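Local coordinates for protein endoglucanase (Clostridium thermocellum, PDB 2E4T) that hydrolyses internal beta-1,4-glucosidic bonds of cellulose and xyloglucan, this chain being the family 44 glycoside hydrolase part of a larger multidomain enzyme, at residues 213-216 against 217-221; 259-262 against 263-267; 292-295 against 296-299; 303-306 against 307-310. All coordinates share one frame; numbering follows the deposited sequence.

Contact 1. Residues 213-216 against 217-221; sequences ALSK and AVKKV
Val218 N donates to Leu214 O at 2.9 Å and Lys219 N to Ser215 O, also at 2.9 Å, two regular i to i+4 bonds of helix 204-221. Ala217 N to Ala213 O and Lys220 N to Lys216 O, both 3.1 Å, complete the set, so four successive carbonyls of 213-216 are each taken up by an amide one turn on. The side chains repeat the same spacing. On the buried side Leu214 CD1 meets Val218 CG2 at 3.9 Å, the two crossing at a slant; CG2 stands beside the backbone N of its own residue (chi1 of CG1 171°), which turns it back toward the preceding turn. Branched and apolar, both suit a buried face lined by Leu109 and Ile227. Ser215 OG lies 3.8 Å from Lys219 CD, a van der Waals contact with the methylenes, while its hydrogen bond goes to Leu276 O. The long lysine chain can run past the serine and deliver its ammonium to Asp278 in a salt bridge and to Ala225 O, which probably keeps NZ charged although the residue is buried. Lys220 NZ pairs with Glu140 at the exposed side. Around the helix, Leu214 and Val218 rest on Leu109 of strand 104-109, Ser215, Val218 and Lys219 on Ile227 of strand 226-232, and Leu214 and Val221 on helix 158-169, the usual packing of a TIM-barrel helix outside the parallel strands.

Contact 2. Residues 259-262 against 263-267; sequences DYYL and DKMKK
Lys264 CG sits over the centre of the Tyr260 ring, 3.8 Å from the centroid and 10° off the normal, a CH-pi contact made by a methylene instead of the charged end. The chain then folds at chi2 (-53°), bringing Lys264 CE to 3.6 Å from Tyr260 CE1. One residue on, the arrangement recurs: Met265 CG lies 4.0 Å from the centroid of the Tyr261 ring, again over its face, and Met265 SD is 4.9 Å from that centroid in an oblique Met-aromatic contact. Both tyrosines hold CG anti to the backbone N (chi1 173° for Tyr260), which leans their projecting rings toward the next turn, where the side chain four residues later can cover a face. A flat ring and a flexible, unbranched chain are well matched for this. Beneath the side chains, Lys264 N donates to Tyr260 O at 2.8 Å and Met265 N to Tyr261 O at 2.9 Å. Helix 257-272 is an outer helix of the TIM barrel, and its tyrosines and Met265 pack against helix 204-221, through Ile208 and Val212. A second shell fixes the ring of Tyr260: its OH is hydrogen-bonded to Glu250, and Tyr254 meets it edge-to-face while also bonding Asp263 OD2 through its own hydroxyl. Toward helix 338-349, Leu262 packs on Ser345 and Tyr349, and Asp259 OD1 is hydrogen-bonded to Ser345 OG.

Contact 3. Residues 292-295 against 296-299; sequences GERI and CFGA
Arg294 reaches across the turn to Cys296 and Phe297, its chain passing a carbonyl, a sulfur and a ring successively. CB lies 3.6 Å from Cys296 O, and CG and CD continue past the same carbonyl. With CG anti to the backbone N (chi1 -164°) and the chain extended as far as NE, the arginine runs straight out beside the turn. At its far end NE comes 3.6 Å from Cys296 SG, while the hydrogen bond of NE goes to Pro286 O. Phe297 CE2 and CD2 lie over one face of the guanidinium, toward its rim: CZ is 3.8 Å from Phe297 CE2, and NH1 is 3.5 Å from Phe297 CD2. Ring and guanidinium point the same way, but their planes are 67° apart, so they do not stack. NH2 finishes the run with a hydrogen bond to Tyr285 O. A long flat cation suits this place, since its N-H groups can bind backbone carbonyls while a face takes the aromatic carbons. The turn leaves strand 293-294, the second strand of a small beta hairpin with 289-290, and leads on to helix 304-312. Inside it a water lies within hydrogen-bonding distance of Arg294 O (2.8 Å) and Phe297 O (3.0 Å), shared among more acceptors than it has protons. Gly298 has a positive-phi backbone, close to the carbonyl before it, that suits a residue without CB. Beyond it Ala299 CB, small enough to tuck in, touches Arg294 O at 3.5 Å, and Glu293 OE1 lies 3.5 Å from Ala299 CA and accepts from Asp300 N as OE2 bonds Thr306 OG1.

Contact 4. Residues 303-306 against 307-310; sequences NIET and NKAR
Lys308 N donates to Ile304 O at 2.8 Å, and the extended lysine chain brings CE to 3.7 Å from Ile304 CG2. Glu305 OE2 is 4.3 Å from Lys308 NZ, beyond a salt bridge. Asn307 N donates to Asn303 O at 2.9 Å, and Asn307 OD1 accepts from Arg310 NH1 at 2.9 Å, lying in the guanidinium plane. The arginine gets there by bending at chi3 (-57°), which folds the guanidinium back along the helix, and NH1 has a second partner in Thr369 OG1. The amide of Asn307 suits this spot because ND2 can donate to Pro301 O and Tyr455 OH as OD1 accepts. At the start of helix 304-312, Asn303 is the N-cap: its OD1 takes Thr306 N at 3.0 Å, the donor standing well above the carbonyl plane. Thr306 CG2 packs 3.9 Å from Arg310 NH2, which is hydrogen-bonded to Ile295 O, and Arg310 NE bonds to Tyr362 O. These acceptors of Arg310, a side-chain amide, a hydroxyl and two backbone carbonyls, are all neutral, so the buried cation is probably stabilised by several dipoles; the cap, meanwhile, satisfies an amide of the first helical turn that lacks a carbonyl one turn earlier in the helix.

Along the chain the four contacts come in series, 213-221, 259-267, 292-299 and 303-310. Contacts 1 and 2 lie on neighbouring outer helices of the TIM barrel, 204-221 and 257-272, with centres about 17 Å apart and nearest atoms about 5 Å apart; both fall in the family 44 range. Contacts 3 and 4, centres about 9 Å apart, touch: Glu293 OE2 reaches Thr306 OG1 at 2.6 Å and Ile295 O meets Arg310 NH2 at 2.8 Å, tying strand 293-294 and the loop after it to the following helix. About 40 Å separates the centres of contacts 1 and 3. One pair thus belongs to the barrel's helical layer, the other to an excursion after strand 279-284.

Contact 1. Residues 213-216 against 217-221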
ATOM      1  N   ALA A 213      -9.895  -0.861 -21.147  1.00  6.53           N
ATOM      2  CA  ALA A 213     -10.293   0.374 -21.800  1.00  6.46           C
ATOM      3  C   ALA A 213      -9.738   1.608 -21.066  1.00  5.93           C
ATOM      4  O   ALA A 213      -9.269   2.574 -21.713  1.00  6.50           O
ATOM      5  CB  ALA A 213     -11.793   0.442 -21.940  1.00  7.51           C
ATOM      6  N   LEU A 214      -9.802   1.619 -19.738  1.00  5.85           N
ATOM      7  CA  LEU A 214      -9.296   2.773 -19.000  1.00  5.87           C
ATOM      8  C   LEU A 214      -7.782   2.871 -19.155  1.00  5.66           C
ATOM      9  O   LEU A 214      -7.235   3.973 -19.360  1.00  6.06           O
ATOM     10  CB  LEU A 214      -9.752   2.699 -17.539  1.00  5.98           C
ATOM     11  CG  LEU A 214      -9.206   3.796 -16.646  1.00  6.26           C
ATOM     12  CD1 LEU A 214      -9.532   5.198 -17.195  1.00  6.88           C
ATOM     13  CD2 LEU A 214      -9.821   3.676 -15.243  1.00  8.36           C
ATOM     14  N   SER A 215      -7.079   1.751 -19.047  1.00  5.87           N
ATOM     15  CA  SER A 215      -5.637   1.786 -19.197  1.00  5.66           C
ATOM     16  C   SER A 215      -5.229   2.357 -20.559  1.00  5.59           C
ATOM     17  O   SER A 215      -4.349   3.224 -20.678  1.00  6.60           O
ATOM     18  CB  SER A 215      -5.054   0.392 -19.018  1.00  6.15           C
ATOM     19  OG  SER A 215      -3.655   0.483 -19.180  1.00  6.93           O
ATOM     20  N   LYS A 216      -5.874   1.867 -21.646  1.00  5.75           N
ATOM     21  CA  LYS A 216      -5.589   2.408 -22.979  1.00  6.43           C
ATOM     22  C   LYS A 216      -5.801   3.904 -23.018  1.00  6.30           C
ATOM     23  O   LYS A 216      -4.989   4.650 -23.597  1.00  6.93           O
ATOM     24  CB  LYS A 216      -6.450   1.734 -24.043  1.00  7.09           C
ATOM     25  CG  LYS A 216      -6.065   0.323 -24.350  1.00  7.62           C
ATOM     26  CD  LYS A 216      -7.140  -0.383 -25.193  1.00  9.40           C
ATOM     27  CE  LYS A 216      -6.786  -1.777 -25.603  0.50  7.21           C
ATOM     28  NZ  LYS A 216      -7.913  -2.467 -26.297  0.50  9.84           N
ATOM     29  N   ALA A 217      -6.913   4.372 -22.451  1.00  6.39           N
ATOM     30  CA  ALA A 217      -7.235   5.776 -22.509  1.00  6.54           C
ATOM     31  C   ALA A 217      -6.177   6.630 -21.795  1.00  6.12           C
ATOM     32  O   ALA A 217      -5.778   7.701 -22.276  1.00  7.04           O
ATOM     33  CB  ALA A 217      -8.620   6.002 -21.856  1.00  7.74           C
ATOM     34  N   VAL A 218      -5.764   6.170 -20.609  1.00  6.13           N
ATOM     35  CA  VAL A 218      -4.749   6.895 -19.833  1.00  6.16           C
ATOM     36  C   VAL A 218      -3.422   6.921 -20.581  1.00  6.17           C
ATOM     37  O   VAL A 218      -2.768   7.969 -20.662  1.00  6.70           O
ATOM     38  CB  VAL A 218      -4.565   6.223 -18.438  1.00  6.33           C
ATOM     39  CG1 VAL A 218      -3.355   6.829 -17.704  1.00  7.23           C
ATOM     40  CG2 VAL A 218      -5.814   6.345 -17.630  1.00  7.56           C
ATOM     41  N   LYS A 219      -3.003   5.758 -21.098  1.00  6.20           N
ATOM     42  CA  LYS A 219      -1.663   5.660 -21.711  1.00  6.92           C
ATOM     43  C   LYS A 219      -1.562   6.421 -23.024  1.00  6.85           C
ATOM     44  O   LYS A 219      -0.449   6.756 -23.422  1.00  7.75           O
ATOM     45  CB  LYS A 219      -1.247   4.209 -21.821  1.00  8.00           C
ATOM     46  CG  LYS A 219      -0.961   3.686 -20.388  1.00  9.42           C
ATOM     47  CD  LYS A 219      -0.534   2.250 -20.376  1.00 12.75           C
ATOM     48  CE  LYS A 219      -0.112   1.795 -19.028  1.00 10.86           C
ATOM     49  NZ  LYS A 219       1.258   1.880 -18.653  1.00 14.64           N
ATOM     50  N   LYS A 220      -2.690   6.709 -23.699  1.00  7.29           N
ATOM     51  CA  LYS A 220      -2.628   7.602 -24.855  1.00  7.44           C
ATOM     52  C   LYS A 220      -2.261   9.025 -24.442  1.00  8.02           C
ATOM     53  O   LYS A 220      -1.617   9.763 -25.218  1.00 10.71           O
ATOM     54  CB  LYS A 220      -3.942   7.579 -25.600  1.00  8.37           C
ATOM     55  CG  LYS A 220      -4.115   6.390 -26.457  1.00 12.87           C
ATOM     56  CD  LYS A 220      -5.081   6.561 -27.550  1.00 22.13           C
ATOM     57  CE  LYS A 220      -6.425   6.089 -27.119  1.00 25.38           C
ATOM     58  NZ  LYS A 220      -7.398   6.267 -28.272  1.00 27.80           N
ATOM     59  N   VAL A 221      -2.654   9.435 -23.231  1.00  6.65           N
ATOM     60  CA  VAL A 221      -2.342  10.788 -22.742  1.00  6.75           C
ATOM     61  C   VAL A 221      -0.956  10.809 -22.088  1.00  6.83           C
ATOM     62  O   VAL A 221      -0.177  11.749 -22.304  1.00  8.04           O
ATOM     63  CB  VAL A 221      -3.407  11.259 -21.720  1.00  7.30           C
ATOM     64  CG1 VAL A 221      -3.065  12.619 -21.161  1.00  8.12           C
ATOM     65  CG2 VAL A 221      -4.782  11.256 -22.399  1.00  8.30           C
TER

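Contact 2. Residues 259-262 against 263-267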
ATOM      1  N   ASP A 259      -4.998 -14.979 -10.949  1.00  5.95           N
ATOM      2  CA  ASP A 259      -4.397 -15.511 -12.191  1.00  6.38           C
ATOM      3  C   ASP A 259      -5.175 -15.099 -13.420  1.00  6.25           C
ATOM      4  O   ASP A 259      -4.583 -14.798 -14.473  1.00  6.97           O
ATOM      5  CB  ASP A 259      -4.363 -17.040 -12.125  1.00  6.49           C
ATOM      6  CG  ASP A 259      -3.338 -17.565 -11.116  1.00  7.03           C
ATOM      7  OD1 ASP A 259      -2.440 -16.805 -10.715  1.00  7.98           O
ATOM      8  OD2 ASP A 259      -3.444 -18.788 -10.796  1.00  8.11           O
ATOM      9  N   TYR A 260      -6.518 -15.146 -13.338  1.00  6.27           N
ATOM     10  CA  TYR A 260      -7.369 -14.704 -14.449  1.00  6.41           C
ATOM     11  C   TYR A 260      -7.068 -13.235 -14.790  1.00  6.10           C
ATOM     12  O   TYR A 260      -6.912 -12.859 -15.968  1.00  6.44           O
ATOM     13  CB  TYR A 260      -8.824 -14.888 -14.072  1.00  6.84           C
ATOM     14  CG  TYR A 260      -9.817 -14.313 -15.066  1.00  6.86           C
ATOM     15  CD1 TYR A 260     -10.391 -15.119 -16.052  1.00  7.54           C
ATOM     16  CD2 TYR A 260     -10.232 -13.000 -14.968  1.00  6.94           C
ATOM     17  CE1 TYR A 260     -11.350 -14.624 -16.917  1.00  8.04           C
ATOM     18  CE2 TYR A 260     -11.197 -12.482 -15.842  1.00  8.09           C
ATOM     19  CZ  TYR A 260     -11.758 -13.309 -16.801  1.00  7.92           C
ATOM     20  OH  TYR A 260     -12.754 -12.776 -17.608  1.00  9.42           O
ATOM     21  N   TYR A 261      -7.009 -12.388 -13.747  1.00  6.09           N
ATOM     22  CA  TYR A 261      -6.781 -10.957 -14.008  1.00  5.70           C
ATOM     23  C   TYR A 261      -5.453 -10.741 -14.689  1.00  5.58           C
ATOM     24  O   TYR A 261      -5.348 -10.025 -15.699  1.00  6.07           O
ATOM     25  CB  TYR A 261      -6.844 -10.203 -12.651  1.00  5.93           C
ATOM     26  CG  TYR A 261      -6.714  -8.737 -12.772  1.00  5.71           C
ATOM     27  CD1 TYR A 261      -7.786  -7.951 -13.186  1.00  6.32           C
ATOM     28  CD2 TYR A 261      -5.508  -8.079 -12.455  1.00  5.97           C
ATOM     29  CE1 TYR A 261      -7.705  -6.574 -13.278  1.00  6.21           C
ATOM     30  CE2 TYR A 261      -5.431  -6.686 -12.538  1.00  6.26           C
ATOM     31  CZ  TYR A 261      -6.505  -5.941 -12.898  1.00  6.19           C
ATOM     32  OH  TYR A 261      -6.380  -4.563 -12.895  1.00  6.86           O
ATOM     33  N   LEU A 262      -4.394 -11.367 -14.159  1.00  5.75           N
ATOM     34  CA  LEU A 262      -3.072 -11.207 -14.778  1.00  5.87           C
ATOM     35  C   LEU A 262      -3.083 -11.728 -16.218  1.00  6.25           C
ATOM     36  O   LEU A 262      -2.538 -11.077 -17.122  1.00  6.63           O
ATOM     37  CB  LEU A 262      -2.028 -11.961 -13.931  1.00  5.87           C
ATOM     38  CG  LEU A 262      -1.733 -11.313 -12.582  1.00  6.12           C
ATOM     39  CD1 LEU A 262      -1.033 -12.335 -11.698  1.00  6.69           C
ATOM     40  CD2 LEU A 262      -0.893 -10.049 -12.744  1.00  6.80           C
ATOM     41  N   ASP A 263      -3.663 -12.919 -16.429  1.00  6.30           N
ATOM     42  CA  ASP A 263      -3.629 -13.543 -17.735  1.00  6.60           C
ATOM     43  C   ASP A 263      -4.411 -12.681 -18.751  1.00  6.80           C
ATOM     44  O   ASP A 263      -3.943 -12.498 -19.906  1.00  7.35           O
ATOM     45  CB  ASP A 263      -4.243 -14.941 -17.649  1.00  7.64           C
ATOM     46  CG  ASP A 263      -4.020 -15.776 -18.895  1.00  8.19           C
ATOM     47  OD1 ASP A 263      -2.910 -15.789 -19.437  1.00 10.29           O
ATOM     48  OD2 ASP A 263      -4.935 -16.529 -19.276  1.00 10.88           O
ATOM     49  N   LYS A 264      -5.584 -12.226 -18.370  1.00  6.72           N
ATOM     50  CA  LYS A 264      -6.394 -11.425 -19.286  1.00  7.33           C
ATOM     51  C   LYS A 264      -5.767 -10.052 -19.552  1.00  6.84           C
ATOM     52  O   LYS A 264      -5.855  -9.517 -20.693  1.00  7.30           O
ATOM     53  CB  LYS A 264      -7.837 -11.318 -18.813  1.00  7.85           C
ATOM     54  CG  LYS A 264      -8.581 -12.640 -18.738  1.00  8.84           C
ATOM     55  CD  LYS A 264      -8.544 -13.480 -20.024  1.00 11.40           C
ATOM     56  CE  LYS A 264      -9.347 -14.770 -19.862  1.00 13.00           C
ATOM     57  NZ  LYS A 264      -9.156 -15.680 -21.059  1.00 17.04           N
ATOM     58  N   MET A 265      -5.154  -9.444 -18.525  1.00  6.61           N
ATOM     59  CA  MET A 265      -4.474  -8.160 -18.797  1.00  6.73           C
ATOM     60  C   MET A 265      -3.234  -8.383 -19.691  1.00  6.55           C
ATOM     61  O   MET A 265      -2.949  -7.539 -20.532  1.00  7.29           O
ATOM     62  CB  MET A 265      -4.084  -7.468 -17.484  1.00  6.58           C
ATOM     63  CG  MET A 265      -5.323  -7.002 -16.673  1.00  6.60           C
ATOM     64  SD  MET A 265      -6.459  -5.916 -17.543  1.00  7.72           S
ATOM     65  CE  MET A 265      -5.450  -4.424 -17.691  1.00 10.20           C
ATOM     66  N   LYS A 266      -2.531  -9.504 -19.525  1.00  6.67           N
ATOM     67  CA  LYS A 266      -1.401  -9.804 -20.414  1.00  7.44           C
ATOM     68  C   LYS A 266      -1.923 -10.014 -21.849  1.00  7.41           C
ATOM     69  O   LYS A 266      -1.335  -9.505 -22.798  1.00  8.10           O
ATOM     70  CB  LYS A 266      -0.643 -11.037 -19.940  1.00  8.09           C
ATOM     71  CG  LYS A 266       0.531 -11.329 -20.896  1.00 11.28           C
ATOM     72  CD  LYS A 266       1.598 -12.197 -20.384  1.00 14.25           C
ATOM     73  CE  LYS A 266       2.831 -12.107 -21.315  1.00 16.91           C
ATOM     74  NZ  LYS A 266       2.514 -12.726 -22.615  1.00 17.13           N
ATOM     75  N   LYS A 267      -3.014 -10.776 -22.004  1.00  7.64           N
ATOM     76  CA  LYS A 267      -3.557 -11.041 -23.331  1.00  8.44           C
ATOM     77  C   LYS A 267      -3.922  -9.712 -24.006  1.00  7.84           C
ATOM     78  O   LYS A 267      -3.642  -9.496 -25.195  1.00  8.41           O
ATOM     79  CB  LYS A 267      -4.784 -11.966 -23.211  1.00  9.91           C
ATOM     80  CG  LYS A 267      -5.596 -12.236 -24.464  1.00 12.93           C
ATOM     81  CD  LYS A 267      -6.792 -13.177 -24.234  1.00 15.11           C
ATOM     82  CE  LYS A 267      -7.417 -13.600 -25.541  1.00 17.40           C
ATOM     83  NZ  LYS A 267      -8.320 -12.512 -26.028  1.00 27.45           N
TER

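Contact 3. Residues 292-295 against 296-299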
ATOM      1  N   GLY A 292      -9.030 -14.147  21.009  1.00  8.77           N
ATOM      2  CA  GLY A 292     -10.446 -14.158  20.691  1.00  9.36           C
ATOM      3  C   GLY A 292     -10.903 -12.984  19.831  1.00  9.08           C
ATOM      4  O   GLY A 292     -12.134 -12.766  19.768  1.00 10.27           O
ATOM      5  N   GLU A 293      -9.977 -12.259  19.156  1.00  7.82           N
ATOM      6  CA  GLU A 293     -10.402 -11.120  18.328  1.00  7.62           C
ATOM      7  C   GLU A 293      -9.371 -10.936  17.205  1.00  7.36           C
ATOM      8  O   GLU A 293      -8.201 -11.319  17.304  1.00  7.65           O
ATOM      9  CB  GLU A 293     -10.520  -9.833  19.143  1.00  8.80           C
ATOM     10  CG  GLU A 293      -9.256  -9.567  19.856  1.00  8.96           C
ATOM     11  CD  GLU A 293      -9.236  -8.240  20.639  1.00  9.76           C
ATOM     12  OE1 GLU A 293     -10.167  -7.404  20.548  1.00 12.10           O
ATOM     13  OE2 GLU A 293      -8.215  -7.942  21.342  1.00 11.35           O
ATOM     14  N   ARG A 294      -9.833 -10.297  16.136  1.00  7.27           N
ATOM     15  CA  ARG A 294      -8.949  -9.870  15.032  1.00  7.01           C
ATOM     16  C   ARG A 294      -7.947  -8.853  15.538  1.00  6.73           C
ATOM     17  O   ARG A 294      -8.238  -8.048  16.422  1.00  8.27           O
ATOM     18  CB  ARG A 294      -9.834  -9.313  13.899  1.00  7.69           C
ATOM     19  CG  ARG A 294      -9.153  -9.174  12.542  1.00  7.08           C
ATOM     20  CD  ARG A 294     -10.171  -8.646  11.530  1.00  7.62           C
ATOM     21  NE  ARG A 294      -9.551  -8.513  10.228  1.00  7.41           N
ATOM     22  CZ  ARG A 294     -10.262  -8.254   9.126  1.00  7.95           C
ATOM     23  NH1 ARG A 294     -11.578  -8.058   9.191  1.00  9.39           N
ATOM     24  NH2 ARG A 294      -9.651  -8.207   7.948  1.00  8.34           N
ATOM     25  N   ILE A 295      -6.743  -8.833  14.915  1.00  6.39           N
ATOM     26  CA  ILE A 295      -5.709  -7.890  15.360  1.00  6.24           C
ATOM     27  C   ILE A 295      -5.952  -6.457  14.937  1.00  6.37           C
ATOM     28  O   ILE A 295      -5.285  -5.531  15.461  1.00  6.89           O
ATOM     29  CB  ILE A 295      -4.301  -8.342  14.916  1.00  6.19           C
ATOM     30  CG1 ILE A 295      -4.179  -8.363  13.377  1.00  6.54           C
ATOM     31  CG2 ILE A 295      -3.921  -9.653  15.585  1.00  7.00           C
ATOM     32  CD1 ILE A 295      -2.720  -8.486  12.930  1.00  6.89           C
ATOM     33  N   CYS A 296      -6.881  -6.214  13.993  1.00  7.24           N
ATOM     34  CA  CYS A 296      -7.243  -4.896  13.571  1.00  7.00           C
ATOM     35  C   CYS A 296      -8.790  -4.770  13.663  1.00  8.38           C
ATOM     36  O   CYS A 296      -9.510  -5.728  13.844  1.00  9.43           O
ATOM     37  CB  CYS A 296      -6.745  -4.597  12.138  1.00  7.94           C
ATOM     38  SG  CYS A 296      -7.384  -5.710  10.874  1.00  8.48           S
ATOM     39  N   PHE A 297      -9.242  -3.519  13.510  1.00 10.45           N
ATOM     40  CA  PHE A 297     -10.675  -3.190  13.496  1.00 11.20           C
ATOM     41  C   PHE A 297     -11.287  -3.476  14.892  1.00 12.16           C
ATOM     42  O   PHE A 297     -11.911  -4.496  15.149  1.00 15.06           O
ATOM     43  CB  PHE A 297     -11.478  -3.896  12.419  1.00 10.86           C
ATOM     44  CG  PHE A 297     -10.980  -3.734  11.007  1.00 10.98           C
ATOM     45  CD1 PHE A 297     -10.151  -2.664  10.586  1.00 12.30           C
ATOM     46  CD2 PHE A 297     -11.386  -4.663  10.056  1.00 13.53           C
ATOM     47  CE1 PHE A 297      -9.752  -2.576   9.252  1.00 13.30           C
ATOM     48  CE2 PHE A 297     -10.963  -4.547   8.738  1.00 14.73           C
ATOM     49  CZ  PHE A 297     -10.183  -3.503   8.346  1.00 14.16           C
ATOM     50  N   GLY A 298     -11.012  -2.578  15.811  1.00 14.59           N
ATOM     51  CA  GLY A 298     -11.636  -2.676  17.145  1.00 14.33           C
ATOM     52  C   GLY A 298     -10.934  -3.578  18.178  1.00 12.76           C
ATOM     53  O   GLY A 298     -11.569  -4.093  19.127  1.00 14.43           O
ATOM     54  N   ALA A 299      -9.631  -3.821  17.962  1.00 12.11           N
ATOM     55  CA  ALA A 299      -8.873  -4.684  18.861  1.00 11.16           C
ATOM     56  C   ALA A 299      -8.593  -3.979  20.169  1.00 11.92           C
ATOM     57  O   ALA A 299      -8.269  -2.796  20.194  1.00 16.46           O
ATOM     58  CB  ALA A 299      -7.568  -5.133  18.207  1.00 10.23           C
TER
HETATM   59  O   HOH W   1     -10.684  -6.718  16.692  1.00 11.49           O

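Contact 4. Residues 303-306 against 307-310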
ATOM      1  N   ASN A 303      -5.371  -6.637  25.477  1.00 10.61           N
ATOM      2  CA  ASN A 303      -5.463  -8.077  25.290  1.00  9.99           C
ATOM      3  C   ASN A 303      -4.097  -8.583  24.803  1.00  8.67           C
ATOM      4  O   ASN A 303      -3.708  -8.420  23.620  1.00  8.14           O
ATOM      5  CB  ASN A 303      -6.564  -8.374  24.270  1.00  9.85           C
ATOM      6  CG  ASN A 303      -6.818  -9.857  24.115  1.00  8.76           C
ATOM      7  OD1 ASN A 303      -5.909 -10.694  24.177  1.00  9.78           O
ATOM      8  ND2 ASN A 303      -8.100 -10.195  23.937  1.00 11.08           N
ATOM      9  N   ILE A 304      -3.333  -9.109  25.759  1.00  9.10           N
ATOM     10  CA  ILE A 304      -1.945  -9.482  25.492  1.00  9.10           C
ATOM     11  C   ILE A 304      -1.889 -10.555  24.404  1.00  8.29           C
ATOM     12  O   ILE A 304      -0.978 -10.514  23.570  1.00  8.41           O
ATOM     13  CB  ILE A 304      -1.245  -9.961  26.775  1.00 10.37           C
ATOM     14  CG1 ILE A 304      -1.315  -8.875  27.839  1.00 12.03           C
ATOM     15  CG2 ILE A 304       0.160 -10.421  26.504  1.00 11.63           C
ATOM     16  CD1 ILE A 304      -0.725  -7.547  27.458  1.00 14.76           C
ATOM     17  N   GLU A 305      -2.804 -11.523  24.395  1.00  8.61           N
ATOM     18  CA  GLU A 305      -2.803 -12.530  23.348  1.00  8.35           C
ATOM     19  C   GLU A 305      -3.058 -11.930  21.965  1.00  7.22           C
ATOM     20  O   GLU A 305      -2.449 -12.363  20.963  1.00  7.81           O
ATOM     21  CB  GLU A 305      -3.780 -13.675  23.665  1.00  9.51           C
ATOM     22  CG  GLU A 305      -3.336 -14.529  24.820  1.00 13.16           C
ATOM     23  CD  GLU A 305      -2.151 -15.394  24.408  1.00 24.78           C
ATOM     24  OE1 GLU A 305      -2.172 -15.955  23.273  1.00 31.17           O
ATOM     25  OE2 GLU A 305      -1.186 -15.490  25.191  1.00 31.82           O
ATOM     26  N   THR A 306      -3.920 -10.925  21.886  1.00  6.80           N
ATOM     27  CA  THR A 306      -4.080 -10.228  20.586  1.00  6.59           C
ATOM     28  C   THR A 306      -2.770  -9.542  20.191  1.00  6.29           C
ATOM     29  O   THR A 306      -2.357  -9.575  19.024  1.00  6.29           O
ATOM     30  CB  THR A 306      -5.224  -9.217  20.597  1.00  6.96           C
ATOM     31  OG1 THR A 306      -6.385  -9.776  21.219  1.00  7.34           O
ATOM     32  CG2 THR A 306      -5.548  -8.710  19.208  1.00  7.70           C
ATOM     33  N   ASN A 307      -2.163  -8.854  21.177  1.00  6.59           N
ATOM     34  CA  ASN A 307      -0.900  -8.149  20.876  1.00  6.34           C
ATOM     35  C   ASN A 307       0.187  -9.131  20.409  1.00  6.06           C
ATOM     36  O   ASN A 307       0.953  -8.812  19.466  1.00  6.37           O
ATOM     37  CB  ASN A 307      -0.437  -7.405  22.099  1.00  7.05           C
ATOM     38  CG  ASN A 307      -1.398  -6.318  22.543  1.00  7.01           C
ATOM     39  OD1 ASN A 307      -2.229  -5.822  21.740  1.00  7.26           O
ATOM     40  ND2 ASN A 307      -1.272  -5.894  23.810  1.00  8.40           N
ATOM     41  N   LYS A 308       0.258 -10.313  21.046  1.00  6.66           N
ATOM     42  CA  LYS A 308       1.249 -11.317  20.641  1.00  6.69           C
ATOM     43  C   LYS A 308       0.942 -11.802  19.217  1.00  6.54           C
ATOM     44  O   LYS A 308       1.872 -12.010  18.425  1.00  7.22           O
ATOM     45  CB  LYS A 308       1.290 -12.453  21.641  1.00  7.56           C
ATOM     46  CG  LYS A 308       1.956 -12.052  22.921  1.00  8.31           C
ATOM     47  CD  LYS A 308       1.931 -13.176  23.950  1.00 10.00           C
ATOM     48  CE  LYS A 308       2.743 -12.764  25.201  1.00 12.32           C
ATOM     49  NZ  LYS A 308       2.618 -13.800  26.246  1.00 13.92           N
ATOM     50  N   ALA A 309      -0.344 -12.011  18.883  1.00  6.66           N
ATOM     51  CA  ALA A 309      -0.690 -12.449  17.543  1.00  6.37           C
ATOM     52  C   ALA A 309      -0.339 -11.356  16.526  1.00  5.90           C
ATOM     53  O   ALA A 309       0.047 -11.663  15.391  1.00  6.46           O
ATOM     54  CB  ALA A 309      -2.178 -12.791  17.455  1.00  7.08           C
ATOM     55  N   ARG A 310      -0.511 -10.076  16.899  1.00  5.59           N
ATOM     56  CA  ARG A 310      -0.148  -8.981  15.988  1.00  5.12           C
ATOM     57  C   ARG A 310       1.330  -9.044  15.621  1.00  5.14           C
ATOM     58  O   ARG A 310       1.723  -8.808  14.482  1.00  5.82           O
ATOM     59  CB  ARG A 310      -0.519  -7.627  16.622  1.00  5.60           C
ATOM     60  CG  ARG A 310      -0.209  -6.460  15.708  1.00  5.86           C
ATOM     61  CD  ARG A 310      -0.655  -5.120  16.278  1.00  5.85           C
ATOM     62  NE  ARG A 310      -2.066  -5.108  16.572  1.00  5.91           N
ATOM     63  CZ  ARG A 310      -2.612  -5.234  17.796  1.00  5.88           C
ATOM     64  NH1 ARG A 310      -1.838  -5.211  18.905  1.00  6.28           N
ATOM     65  NH2 ARG A 310      -3.940  -5.385  17.927  1.00  6.72           N
TER